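Local atomic coordinates of EpsJ (Vibrio vulnificus, PDB entry 2RET), a protein that is a pseudopilin of the type 2 secretion system that pairs with the pseudopilin EpsI, and probably forms part of the pseudopilus used in protein export. Residues Leu25-Ser30 / Thr116-Asp121; Leu52-Tyr57 / Val127-Gly132; Gly89-Ile92 / Leu97-Val100; Lys93-Glu98 / Thr154-Gly159; Asn137-Ser140 / Leu145-Ala148. All blocks are in the same frame, centred on the assembly; numbering follows the deposited sequence.

Interaction 1. Residues Leu25-Ser30 / Thr116-Asp121; sequences LVMMDS and TPLLSD
In Met27, CG lies anti to the backbone N (chi1 -174°), and Leu118 places its own CG in the same way (chi1 -155°). The Met27 torsion carries CG, beside CB, against the two methyls of Leu118, and the Leu118 torsion turns its fork that way. Met27 CB is 3.9 Å from Leu118 CD1, and Met27 CG is 4.0 Å from Leu118 CD2. The two side chains run across each other at a slant, so the leucine fork meets the stem of the methionine. Both methionines here are selenomethionines. Beyond CG the chain of Met27 is bent twice, and its terminal methyl CE ends 4.3 Å from Thr116 CG2, a loose touch. Met28 adds a second one, with its CG 4.4 Å from Leu118 CD2. The contact is apolar throughout and small, with 165 Å² buried in total. Within the helix, the hydroxyl OG of Ser30 donates back to the carbonyl O of Met27 at 2.6 Å. This bond occupies a backbone oxygen one turn earlier and does not reach the strand. Leu118 and Leu119 both face Leu97 of the adjacent strand, a classic beta bulge. The helix and the strand 116-119 pass 9.6 Å apart at 113°. Tyr90 of strand 79-93 touches Met27, Met28 and Leu118 together. Met28 also reaches Val151 and Leu153 of strand 148-155. Helix 10-32 thus lies across the sheet that ends in strand 114-119 and touches the neighbouring sheet through Met28, as in the pilin-like fold.

Interaction 2. Residues Leu52-Tyr57 / Val127-Gly132; sequences LHWADY and VRFYDG
Trp54 and Phe129 form an edge-to-face aromatic pair. The edge of Phe129 points at the face of the five-membered ring of Trp54, with the centroids 5.2 Å apart and the planes at 74°. Phe129 CE1 makes the closest approach, 3.6 Å from Trp54 CD1, and Phe129 CZ sits near Trp54 CG. The indole stands where it does because its CG is anti to the backbone N (chi1 173°).

A CH-pi contact serves the other half of the indole. Val127 CB lies 3.8 Å from the centroid of the six-membered ring, almost straight above it. Val127 and Phe129 thus share one face of Trp54 between them. The branch CG2 of Val127 adds a contact of 3.7 Å to Trp54 CZ3. The backbone N of Val127 is also close, 3.4 Å from Trp54 CH2.

The remaining contact is purely aliphatic to aromatic. Leu52 CD1 comes to 3.9 Å from Phe129 CE2, and the two side chains pass in opposite directions. Leu52 also touches Pro146 and Phe68 of strand 64-74, and Ile149 touches Val127 and Phe129.

The strands 52-56 and 127-130 belong to different sheets. They run 9.7 Å apart at 138°, so side chains rather than backbones join them. Leu52 and Trp54 of one sheet meet Val127 and Phe129 of the other, forming an aromatic part of the core between this pseudopilin's two antiparallel sheets.

Interaction 3. Residues Gly89-Ile92 / Leu97-Val100; sequences GYRI and LERV
Tyr90 and Arg99 meet on the face of the sheet that carries the tighter apolar packing. Arg99 CG lies over one face of the Tyr90 ring, offset toward its rim and 4.1 Å from the centroid, a CH-pi contact. Beside it, Leu97 reaches two neighbours. Its CD1 is 3.7 Å from Ile92 CD1, and its CD2 touches Tyr90 CD2 more loosely at 4.1 Å. The polar ends of Tyr90 and Arg99 both turn to Asp31.

The face with Arg91, Glu98 and Val100 is more polar, and Arg91 is partly exposed. Here Arg91 NE and NH2 both hold Glu98 OE1, at 2.9 Å and 2.6 Å, in a side-on salt bridge. That oxygen stays in the guanidinium plane, although the carboxylate is turned 39° from it. Glu98 OE1 meets NE with its anti lone pair. The first torsion of Arg91 (chi1 62°) sets CG between the backbone N and the carbonyl carbon, and the chain then runs extended to Glu98. Val100 CG2 lies over a face of the guanidinium, 4.0 Å from Arg91 NH1. A second arginine, Arg96, binds the other oxygen of Glu98.

Between these faces the backbones pair through Gly89 with Val100 and Arg91 with Glu98, as hydrogen-bonded pairs. Two bonds join each pair; Gly89 N reaches Val100 O at 2.8 Å. This is the regular ladder of an antiparallel beta hairpin, here formed by strands 79-93 and 96-102.

Interaction 4. Residues Lys93-Glu98 / Thr154-Gly159; sequences KDERLE and TLKDYG
Two turns face each other across the protein surface, with the CA atoms of Glu95 and Lys156 8.9 Å apart. Glu95 and Lys156 alone make the contact, which buries just 72 Å². The extended chain of Glu95 reaches out with CG anti to its carbonyl carbon (chi1 -69°). Lys156 comes across it at about a right angle, bent at its second and third torsions. Lys156 CE sits evenly before the carboxylate, 3.5 Å from both Glu95 OE1 and Glu95 OE2. The ammonium is farther off: Lys156 NZ is 3.9 Å from Glu95 OE1, a long salt bridge. Lys156 also touches Glu123 of strand 122-130.

Within 93-98, Arg96 grips Glu98 more closely. Its NE and NH2 both approach Glu98 OE2 side-on, with NE at 3.2 Å. Both come from the same face of the carboxylate plane. Glu98 OE2 itself lies near the guanidinium plane. Within the other turn, Asp157 OD1 accepts the backbone N of Tyr158 at 2.9 Å, from above the carboxylate plane. The hydroxyl of Tyr158 meets Glu12 of the EpsI chain.

Each turn is closed by paired backbone bonds, Lys93 with Arg96 and Leu155 with Gly159. Glu95 and Asp94 have positive phi, as in a tight type I' turn. The contact joins the ends of two beta hairpins, one from each sheet, by a long ion pair at the surface.

Interaction 5. Residues Asn137-Ser140 / Leu145-Ala148; sequences NEWS and LPAA
Pro146 packs over one face of Trp139 within the long loop that links strand 135-136 to strand 148-155. It is a CH-pi contact of a proline on an indole, and it joins two parts of one loop in which neither segment forms regular secondary structure up to Ala147. Leu145 comes first. Its side chain points away from Trp139 and touches Ile35, Leu37 and Leu52, so it is the backbone that takes part, with Leu145 C 3.7 Å from Trp139 CZ2. Pro146 follows and carries most of the contact. Its ring lies across the indole at a slant. CD sits over the five-membered ring, while CB lies near the outer atoms of the six-membered ring, 3.7 Å from Trp139 CZ3. The indole is placed by a first torsion with CG anti to the backbone N (chi1 -165°). Its NE1 bonds to the carbonyl O of Thr144, just ahead of Leu145, which helps fix the rotation of the ring. Ala147 then turns away and touches Leu30 of the EpsI chain. Ala148 begins the strand and pairs with Tyr130. Pro146 CD stands 3.6 Å from the centroid of the five-membered ring of Trp139, 16° off its normal.

In the fold
Interactions 1, 3 and 4 form one connected group. Interaction 3 is central, 8 Å from interaction 1 and 11 Å from interaction 4 between centres. Thr116 N lies 2.7 Å from Arg99 O, a probable hydrogen bond that joins strand 114-119 to the hairpin. Interactions 3 and 4 share Leu97 and Glu98. Interactions 2 and 5 make a second group with centres 6 Å apart, where Leu52 CD1 is 3.3 Å from Pro146 CD. The groups do not touch: interactions 2 and 3 approach to about 6 Å at their nearest atoms. Interactions 1 and 2 lie on opposite sides of the chain's centre. EpsI touches the segments of every interaction except interaction 3.

Interaction 1. Residues Leu25-Ser30 / Thr116-Asp121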
# COMPACT_ATOMS: atom_id res chain seq x y z
N LEU B 25 -7.62 5.23 27.57
CA LEU B 25 -6.55 5.74 26.72
C LEU B 25 -6.31 4.82 25.55
O LEU B 25 -5.97 5.27 24.45
CB LEU B 25 -5.25 5.91 27.51
CG LEU B 25 -5.14 7.07 28.52
CD1 LEU B 25 -3.82 7.02 29.24
CD2 LEU B 25 -5.30 8.41 27.84
N VAL B 26 -6.43 3.51 25.79
CA VAL B 26 -6.30 2.52 24.72
C VAL B 26 -7.36 2.74 23.66
O VAL B 26 -7.06 2.77 22.49
CB VAL B 26 -6.31 1.04 25.27
CG1 VAL B 26 -6.50 -0.01 24.14
CG2 VAL B 26 -5.04 0.78 26.03
N MSE B 27 -8.60 2.88 24.09
CA MSE B 27 -9.74 3.17 23.20
C MSE B 27 -9.57 4.45 22.39
O MSE B 27 -9.82 4.48 21.19
CB MSE B 27 -11.02 3.23 24.02
CG MSE B 27 -12.27 3.38 23.17
SE MSE B 27 -12.75 1.74 22.19
CE MSE B 27 -13.90 1.05 23.67
N MSE B 28 -9.15 5.51 23.05
CA MSE B 28 -8.89 6.80 22.39
C MSE B 28 -7.73 6.77 21.44
O MSE B 28 -7.75 7.44 20.41
CB MSE B 28 -8.62 7.87 23.42
CG MSE B 28 -9.77 8.07 24.36
SE MSE B 28 -9.37 9.42 25.71
CE MSE B 28 -8.69 10.88 24.59
N ASP B 29 -6.71 5.99 21.78
CA ASP B 29 -5.57 5.77 20.88
C ASP B 29 -6.07 5.08 19.64
O ASP B 29 -5.68 5.45 18.52
CB ASP B 29 -4.48 4.89 21.53
CG ASP B 29 -3.28 5.69 22.05
OD1 ASP B 29 -3.03 6.79 21.59
OD2 ASP B 29 -2.50 5.17 22.88
N SER B 30 -6.93 4.09 19.82
CA SER B 30 -7.44 3.32 18.68
C SER B 30 -8.20 4.23 17.72
O SER B 30 -8.09 4.05 16.51
CB SER B 30 -8.30 2.13 19.12
OG SER B 30 -9.62 2.51 19.58
N THR B 116 -20.42 3.61 24.80
CA THR B 116 -19.56 3.05 25.80
C THR B 116 -19.23 4.09 26.87
O THR B 116 -18.54 5.08 26.57
CB THR B 116 -18.27 2.57 25.16
OG1 THR B 116 -18.61 1.60 24.17
CG2 THR B 116 -17.32 1.92 26.20
N PRO B 117 -19.68 3.85 28.12
CA PRO B 117 -19.14 4.61 29.27
C PRO B 117 -17.66 4.34 29.47
O PRO B 117 -17.29 3.29 30.00
CB PRO B 117 -19.93 4.10 30.48
CG PRO B 117 -20.84 3.04 29.99
CD PRO B 117 -20.67 2.83 28.52
N LEU B 118 -16.81 5.28 29.07
CA LEU B 118 -15.38 5.05 29.06
C LEU B 118 -14.65 5.49 30.35
O LEU B 118 -13.69 4.84 30.81
CB LEU B 118 -14.81 5.77 27.84
CG LEU B 118 -13.51 5.26 27.26
CD1 LEU B 118 -13.53 3.70 27.01
CD2 LEU B 118 -13.26 6.00 25.98
N LEU B 119 -15.10 6.61 30.92
CA LEU B 119 -14.37 7.20 32.03
C LEU B 119 -15.26 8.13 32.86
O LEU B 119 -15.76 9.13 32.38
CB LEU B 119 -13.14 7.95 31.47
CG LEU B 119 -11.97 8.36 32.33
CD1 LEU B 119 -11.25 7.17 32.90
CD2 LEU B 119 -11.05 9.21 31.44
N SER B 120 -15.41 7.77 34.13
CA SER B 120 -16.19 8.52 35.08
C SER B 120 -15.38 9.69 35.62
O SER B 120 -14.18 9.77 35.43
CB SER B 120 -16.63 7.61 36.22
OG SER B 120 -15.46 7.11 36.84
N ASP B 121 -16.06 10.62 36.24
CA ASP B 121 -15.42 11.82 36.79
C ASP B 121 -14.52 12.57 35.80
O ASP B 121 -13.36 12.89 36.10
CB ASP B 121 -14.67 11.47 38.08
CG ASP B 121 -15.60 11.20 39.26
OD1 ASP B 121 -16.83 11.47 39.19
OD2 ASP B 121 -15.08 10.71 40.27

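Interaction 2. Residues Leu52-Tyr57 / Val127-Gly132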
# COMPACT_ATOMS: atom_id res chain seq x y z
N LEU B 52 -14.44 16.83 10.48
CA LEU B 52 -14.44 16.77 11.96
C LEU B 52 -15.58 17.65 12.49
O LEU B 52 -15.69 18.81 12.12
CB LEU B 52 -13.14 17.29 12.60
CG LEU B 52 -11.80 16.54 12.46
CD1 LEU B 52 -10.62 17.52 12.60
CD2 LEU B 52 -11.66 15.42 13.46
N HIS B 53 -16.41 17.07 13.35
CA HIS B 53 -17.51 17.77 13.97
C HIS B 53 -17.08 18.03 15.41
O HIS B 53 -16.62 17.15 16.10
CB HIS B 53 -18.81 16.93 13.94
CG HIS B 53 -19.17 16.41 12.58
ND1 HIS B 53 -20.13 16.99 11.78
CD2 HIS B 53 -18.69 15.35 11.89
CE1 HIS B 53 -20.23 16.30 10.66
NE2 HIS B 53 -19.37 15.30 10.71
N TRP B 54 -17.23 19.27 15.83
CA TRP B 54 -16.69 19.76 17.09
C TRP B 54 -17.54 20.96 17.54
O TRP B 54 -17.45 22.03 16.97
CB TRP B 54 -15.22 20.17 16.97
CG TRP B 54 -14.66 20.86 18.21
CD1 TRP B 54 -14.19 22.15 18.30
CD2 TRP B 54 -14.50 20.29 19.51
NE1 TRP B 54 -13.76 22.41 19.59
CE2 TRP B 54 -13.94 21.28 20.34
CE3 TRP B 54 -14.80 19.04 20.06
CZ2 TRP B 54 -13.68 21.07 21.68
CZ3 TRP B 54 -14.52 18.82 21.37
CH2 TRP B 54 -13.96 19.82 22.18
N ALA B 55 -18.39 20.74 18.54
CA ALA B 55 -19.32 21.81 18.97
C ALA B 55 -19.84 21.52 20.34
O ALA B 55 -19.88 20.38 20.77
CB ALA B 55 -20.48 21.97 17.98
N ASP B 56 -20.24 22.59 21.03
CA ASP B 56 -20.98 22.48 22.28
C ASP B 56 -22.23 21.65 22.02
O ASP B 56 -22.90 21.83 21.00
CB ASP B 56 -21.36 23.85 22.80
CG ASP B 56 -20.23 24.54 23.56
OD1 ASP B 56 -19.33 23.89 24.13
OD2 ASP B 56 -20.24 25.76 23.59
N TYR B 57 -22.52 20.72 22.93
CA TYR B 57 -23.75 19.94 22.88
C TYR B 57 -23.85 18.94 21.70
O TYR B 57 -24.88 18.31 21.54
CB TYR B 57 -24.99 20.85 22.99
CG TYR B 57 -24.75 22.03 23.91
CD1 TYR B 57 -24.97 23.34 23.48
CD2 TYR B 57 -24.27 21.85 25.21
CE1 TYR B 57 -24.73 24.43 24.31
CE2 TYR B 57 -24.02 22.94 26.04
CZ TYR B 57 -24.25 24.23 25.58
OH TYR B 57 -24.00 25.32 26.38
N VAL B 127 -10.64 20.00 22.70
CA VAL B 127 -9.87 19.56 21.55
C VAL B 127 -9.36 20.77 20.81
O VAL B 127 -10.08 21.76 20.64
CB VAL B 127 -10.68 18.64 20.62
CG1 VAL B 127 -9.82 18.22 19.40
CG2 VAL B 127 -11.16 17.34 21.36
N ARG B 128 -8.08 20.70 20.41
CA ARG B 128 -7.42 21.74 19.63
C ARG B 128 -6.80 21.13 18.40
O ARG B 128 -6.45 19.97 18.38
CB ARG B 128 -6.38 22.44 20.46
CG ARG B 128 -6.97 23.33 21.52
CD ARG B 128 -6.03 23.48 22.67
NE ARG B 128 -5.15 24.61 22.46
CZ ARG B 128 -3.82 24.59 22.46
NH1 ARG B 128 -3.11 23.47 22.67
NH2 ARG B 128 -3.18 25.74 22.25
N PHE B 129 -6.70 21.93 17.36
CA PHE B 129 -6.35 21.48 16.05
C PHE B 129 -5.15 22.28 15.60
O PHE B 129 -5.15 23.53 15.68
CB PHE B 129 -7.54 21.71 15.12
CG PHE B 129 -8.83 21.17 15.66
CD1 PHE B 129 -9.70 21.99 16.37
CD2 PHE B 129 -9.16 19.83 15.51
CE1 PHE B 129 -10.89 21.51 16.88
CE2 PHE B 129 -10.34 19.32 16.02
CZ PHE B 129 -11.23 20.17 16.69
N TYR B 130 -4.13 21.57 15.15
CA TYR B 130 -2.96 22.18 14.61
C TYR B 130 -3.12 22.44 13.12
O TYR B 130 -3.21 21.49 12.32
CB TYR B 130 -1.71 21.32 14.84
CG TYR B 130 -0.43 22.07 14.56
CD1 TYR B 130 -0.08 23.18 15.32
CD2 TYR B 130 0.43 21.69 13.55
CE1 TYR B 130 1.09 23.88 15.09
CE2 TYR B 130 1.60 22.40 13.31
CZ TYR B 130 1.92 23.49 14.08
OH TYR B 130 3.06 24.19 13.84
N ASP B 131 -3.12 23.72 12.77
CA ASP B 131 -3.39 24.14 11.41
C ASP B 131 -2.10 24.39 10.64
O ASP B 131 -2.15 24.94 9.56
CB ASP B 131 -4.30 25.39 11.40
CG ASP B 131 -3.56 26.70 11.73
OD1 ASP B 131 -2.31 26.74 11.82
OD2 ASP B 131 -4.25 27.72 11.88
N GLY B 132 -0.97 23.99 11.20
CA GLY B 132 0.32 24.07 10.51
C GLY B 132 1.19 25.14 11.14
O GLY B 132 2.41 25.04 11.10

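Interaction 3. Residues Gly89-Ile92 / Leu97-Val100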
# COMPACT_ATOMS: atom_id res chain seq x y z
N GLY B 89 -17.76 9.04 18.03
CA GLY B 89 -17.71 10.33 18.70
C GLY B 89 -17.49 10.24 20.19
O GLY B 89 -17.51 9.19 20.76
N TYR B 90 -17.21 11.38 20.82
CA TYR B 90 -17.00 11.43 22.27
C TYR B 90 -17.85 12.57 22.81
O TYR B 90 -18.06 13.59 22.13
CB TYR B 90 -15.50 11.64 22.61
CG TYR B 90 -14.63 10.43 22.37
CD1 TYR B 90 -14.24 10.04 21.09
CD2 TYR B 90 -14.23 9.62 23.43
CE1 TYR B 90 -13.46 8.90 20.90
CE2 TYR B 90 -13.47 8.52 23.23
CZ TYR B 90 -13.08 8.16 21.97
OH TYR B 90 -12.30 7.05 21.85
N ARG B 91 -18.36 12.39 24.00
CA ARG B 91 -19.14 13.42 24.67
C ARG B 91 -19.06 13.23 26.17
O ARG B 91 -18.62 12.16 26.63
CB ARG B 91 -20.60 13.31 24.23
CG ARG B 91 -21.19 12.00 24.61
CD ARG B 91 -22.62 11.94 24.32
NE ARG B 91 -23.23 10.80 25.00
CZ ARG B 91 -24.24 10.09 24.51
NH1 ARG B 91 -24.78 10.39 23.33
NH2 ARG B 91 -24.73 9.07 25.20
N ILE B 92 -19.50 14.23 26.92
CA ILE B 92 -19.64 14.11 28.37
C ILE B 92 -21.12 14.01 28.71
O ILE B 92 -21.94 14.80 28.25
CB ILE B 92 -19.00 15.31 29.15
CG1 ILE B 92 -17.53 15.52 28.76
CG2 ILE B 92 -19.17 15.14 30.71
CD1 ILE B 92 -16.59 14.44 29.24
N LEU B 97 -17.13 10.60 30.48
CA LEU B 97 -16.75 10.51 29.09
C LEU B 97 -17.39 9.22 28.51
O LEU B 97 -17.27 8.13 29.07
CB LEU B 97 -15.21 10.54 28.90
CG LEU B 97 -14.73 10.65 27.44
CD1 LEU B 97 -14.98 12.05 26.92
CD2 LEU B 97 -13.26 10.25 27.32
N GLU B 98 -18.11 9.39 27.41
CA GLU B 98 -18.75 8.33 26.68
C GLU B 98 -18.24 8.35 25.27
O GLU B 98 -18.01 9.41 24.74
CB GLU B 98 -20.26 8.57 26.67
CG GLU B 98 -20.84 8.42 28.07
CD GLU B 98 -22.32 8.34 28.10
OE1 GLU B 98 -23.01 8.83 27.18
OE2 GLU B 98 -22.81 7.78 29.08
N ARG B 99 -18.06 7.16 24.69
CA ARG B 99 -17.67 6.98 23.30
C ARG B 99 -18.85 6.39 22.56
O ARG B 99 -19.49 5.47 23.05
CB ARG B 99 -16.47 6.05 23.18
CG ARG B 99 -15.97 5.83 21.71
CD ARG B 99 -15.91 4.37 21.42
NE ARG B 99 -15.15 4.07 20.24
CZ ARG B 99 -15.06 2.87 19.68
NH1 ARG B 99 -15.68 1.83 20.19
NH2 ARG B 99 -14.34 2.73 18.59
N VAL B 100 -19.17 6.97 21.41
CA VAL B 100 -20.29 6.56 20.61
C VAL B 100 -19.77 6.05 19.29
O VAL B 100 -18.85 6.60 18.75
CB VAL B 100 -21.31 7.69 20.34
CG1 VAL B 100 -22.57 7.10 19.68
CG2 VAL B 100 -21.65 8.51 21.64

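Interaction 4. Residues Lys93-Glu98 / Thr154-Gly159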
# COMPACT_ATOMS: atom_id res chain seq x y z
N LYS B 93 -21.46 13.01 29.52
CA LYS B 93 -22.78 12.91 30.12
C LYS B 93 -22.65 12.68 31.60
O LYS B 93 -22.14 11.65 32.02
CB LYS B 93 -23.57 11.77 29.50
CG LYS B 93 -24.34 12.21 28.30
CD LYS B 93 -25.57 12.96 28.73
CE LYS B 93 -25.77 14.17 27.88
NZ LYS B 93 -26.81 15.09 28.40
N ASP B 94 -23.09 13.67 32.37
CA ASP B 94 -23.05 13.63 33.81
C ASP B 94 -21.69 13.25 34.35
O ASP B 94 -21.53 12.28 35.09
CB ASP B 94 -24.18 12.75 34.32
CG ASP B 94 -25.56 13.43 34.15
OD1 ASP B 94 -25.78 14.55 34.69
OD2 ASP B 94 -26.41 12.83 33.46
N GLU B 95 -20.71 14.05 33.92
CA GLU B 95 -19.30 13.88 34.25
C GLU B 95 -18.73 12.50 33.89
O GLU B 95 -17.81 12.02 34.53
CB GLU B 95 -19.10 14.26 35.73
CG GLU B 95 -19.28 15.76 35.93
CD GLU B 95 -19.13 16.22 37.37
OE1 GLU B 95 -19.24 15.37 38.31
OE2 GLU B 95 -18.93 17.45 37.56
N ARG B 96 -19.32 11.89 32.87
CA ARG B 96 -18.78 10.69 32.27
C ARG B 96 -18.35 10.98 30.82
O ARG B 96 -19.14 11.51 30.03
CB ARG B 96 -19.84 9.59 32.18
CG ARG B 96 -19.98 8.69 33.35
CD ARG B 96 -20.89 7.50 32.94
NE ARG B 96 -22.06 7.94 32.15
CZ ARG B 96 -23.25 8.30 32.67
NH1 ARG B 96 -23.48 8.24 33.98
NH2 ARG B 96 -24.22 8.70 31.88
N LEU B 97 -17.13 10.60 30.48
CA LEU B 97 -16.75 10.51 29.09
C LEU B 97 -17.39 9.22 28.51
O LEU B 97 -17.27 8.13 29.07
CB LEU B 97 -15.21 10.54 28.90
CG LEU B 97 -14.73 10.65 27.44
CD1 LEU B 97 -14.98 12.05 26.92
CD2 LEU B 97 -13.26 10.25 27.32
N GLU B 98 -18.11 9.39 27.41
CA GLU B 98 -18.75 8.33 26.68
C GLU B 98 -18.24 8.35 25.27
O GLU B 98 -18.01 9.41 24.74
CB GLU B 98 -20.26 8.57 26.67
CG GLU B 98 -20.84 8.42 28.07
CD GLU B 98 -22.32 8.34 28.10
OE1 GLU B 98 -23.01 8.83 27.18
OE2 GLU B 98 -22.81 7.78 29.08
N THR B 154 -10.25 16.86 31.53
CA THR B 154 -10.14 17.38 32.87
C THR B 154 -10.85 16.35 33.76
O THR B 154 -12.08 16.18 33.72
CB THR B 154 -10.79 18.77 32.98
OG1 THR B 154 -10.20 19.64 32.01
CG2 THR B 154 -10.66 19.40 34.47
N LEU B 155 -10.02 15.63 34.52
CA LEU B 155 -10.46 14.68 35.50
C LEU B 155 -10.61 15.35 36.88
O LEU B 155 -9.82 16.22 37.25
CB LEU B 155 -9.50 13.50 35.59
CG LEU B 155 -9.05 12.73 34.34
CD1 LEU B 155 -8.52 11.32 34.73
CD2 LEU B 155 -10.12 12.66 33.28
N LYS B 156 -11.63 14.94 37.61
CA LYS B 156 -11.92 15.42 38.94
C LYS B 156 -10.75 15.22 39.91
O LYS B 156 -10.45 16.07 40.72
CB LYS B 156 -13.15 14.69 39.49
CG LYS B 156 -14.49 15.22 38.95
CD LYS B 156 -15.54 15.38 40.11
CE LYS B 156 -16.46 16.62 39.94
NZ LYS B 156 -17.22 16.98 41.25
N ASP B 157 -10.13 14.06 39.78
CA ASP B 157 -9.03 13.65 40.64
C ASP B 157 -7.67 14.08 40.06
O ASP B 157 -6.89 14.75 40.72
CB ASP B 157 -9.09 12.15 40.93
CG ASP B 157 -9.41 11.28 39.69
OD1 ASP B 157 -9.56 11.78 38.56
OD2 ASP B 157 -9.54 10.05 39.87
N TYR B 158 -7.38 13.73 38.84
CA TYR B 158 -6.04 13.97 38.27
C TYR B 158 -5.83 15.36 37.63
O TYR B 158 -4.68 15.76 37.40
CB TYR B 158 -5.70 12.84 37.30
CG TYR B 158 -5.45 11.53 38.02
CD1 TYR B 158 -4.32 11.39 38.81
CD2 TYR B 158 -6.31 10.46 37.92
CE1 TYR B 158 -4.07 10.22 39.49
CE2 TYR B 158 -6.06 9.25 38.59
CZ TYR B 158 -4.93 9.14 39.37
OH TYR B 158 -4.64 7.97 40.07
N GLY B 159 -6.92 16.10 37.41
CA GLY B 159 -6.87 17.37 36.68
C GLY B 159 -6.76 17.16 35.16
O GLY B 159 -7.23 16.15 34.62

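Interaction 5. Residues Asn137-Ser140 / Leu145-Ala148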
# COMPACT_ATOMS: atom_id res chain seq x y z
N ASN B 137 -9.12 26.42 17.91
CA ASN B 137 -10.20 25.85 18.71
C ASN B 137 -11.38 25.34 17.87
O ASN B 137 -12.39 24.89 18.39
CB ASN B 137 -10.63 26.87 19.79
CG ASN B 137 -9.43 27.37 20.65
OD1 ASN B 137 -8.45 26.64 20.88
ND2 ASN B 137 -9.52 28.63 21.14
N GLU B 138 -11.25 25.38 16.56
CA GLU B 138 -12.27 24.82 15.71
C GLU B 138 -11.62 24.35 14.42
O GLU B 138 -10.51 24.75 14.10
CB GLU B 138 -13.33 25.87 15.42
CG GLU B 138 -12.95 26.79 14.30
CD GLU B 138 -13.59 28.13 14.41
OE1 GLU B 138 -13.20 28.89 15.32
OE2 GLU B 138 -14.46 28.44 13.58
N TRP B 139 -12.33 23.53 13.67
CA TRP B 139 -11.82 23.07 12.38
C TRP B 139 -12.90 23.17 11.31
O TRP B 139 -13.85 22.38 11.28
CB TRP B 139 -11.30 21.64 12.48
CG TRP B 139 -10.47 21.35 11.28
CD1 TRP B 139 -10.84 20.63 10.18
CD2 TRP B 139 -9.17 21.86 11.02
NE1 TRP B 139 -9.83 20.63 9.26
CE2 TRP B 139 -8.78 21.37 9.75
CE3 TRP B 139 -8.29 22.67 11.74
CZ2 TRP B 139 -7.55 21.67 9.19
CZ3 TRP B 139 -7.06 22.94 11.19
CH2 TRP B 139 -6.70 22.46 9.92
N SER B 140 -12.75 24.14 10.43
CA SER B 140 -13.79 24.38 9.45
C SER B 140 -13.29 24.12 8.02
O SER B 140 -14.01 24.34 7.07
CB SER B 140 -14.38 25.77 9.62
OG SER B 140 -13.37 26.75 9.76
N LEU B 145 -7.64 17.36 6.81
CA LEU B 145 -7.67 17.24 8.27
C LEU B 145 -6.58 18.12 8.82
O LEU B 145 -5.67 18.48 8.09
CB LEU B 145 -7.46 15.78 8.72
CG LEU B 145 -8.63 14.79 8.52
CD1 LEU B 145 -8.13 13.38 8.59
CD2 LEU B 145 -9.78 15.03 9.55
N PRO B 146 -6.66 18.49 10.11
CA PRO B 146 -5.50 19.15 10.71
C PRO B 146 -4.32 18.17 10.81
O PRO B 146 -4.55 16.97 10.97
CB PRO B 146 -6.01 19.53 12.12
CG PRO B 146 -7.02 18.48 12.41
CD PRO B 146 -7.73 18.28 11.09
N ALA B 147 -3.09 18.66 10.70
CA ALA B 147 -1.90 17.81 10.78
C ALA B 147 -1.83 17.02 12.13
O ALA B 147 -1.29 15.92 12.19
CB ALA B 147 -0.59 18.67 10.55
N ALA B 148 -2.39 17.62 13.18
CA ALA B 148 -2.42 17.05 14.53
C ALA B 148 -3.65 17.55 15.31
O ALA B 148 -4.23 18.58 15.02
CB ALA B 148 -1.14 17.39 15.29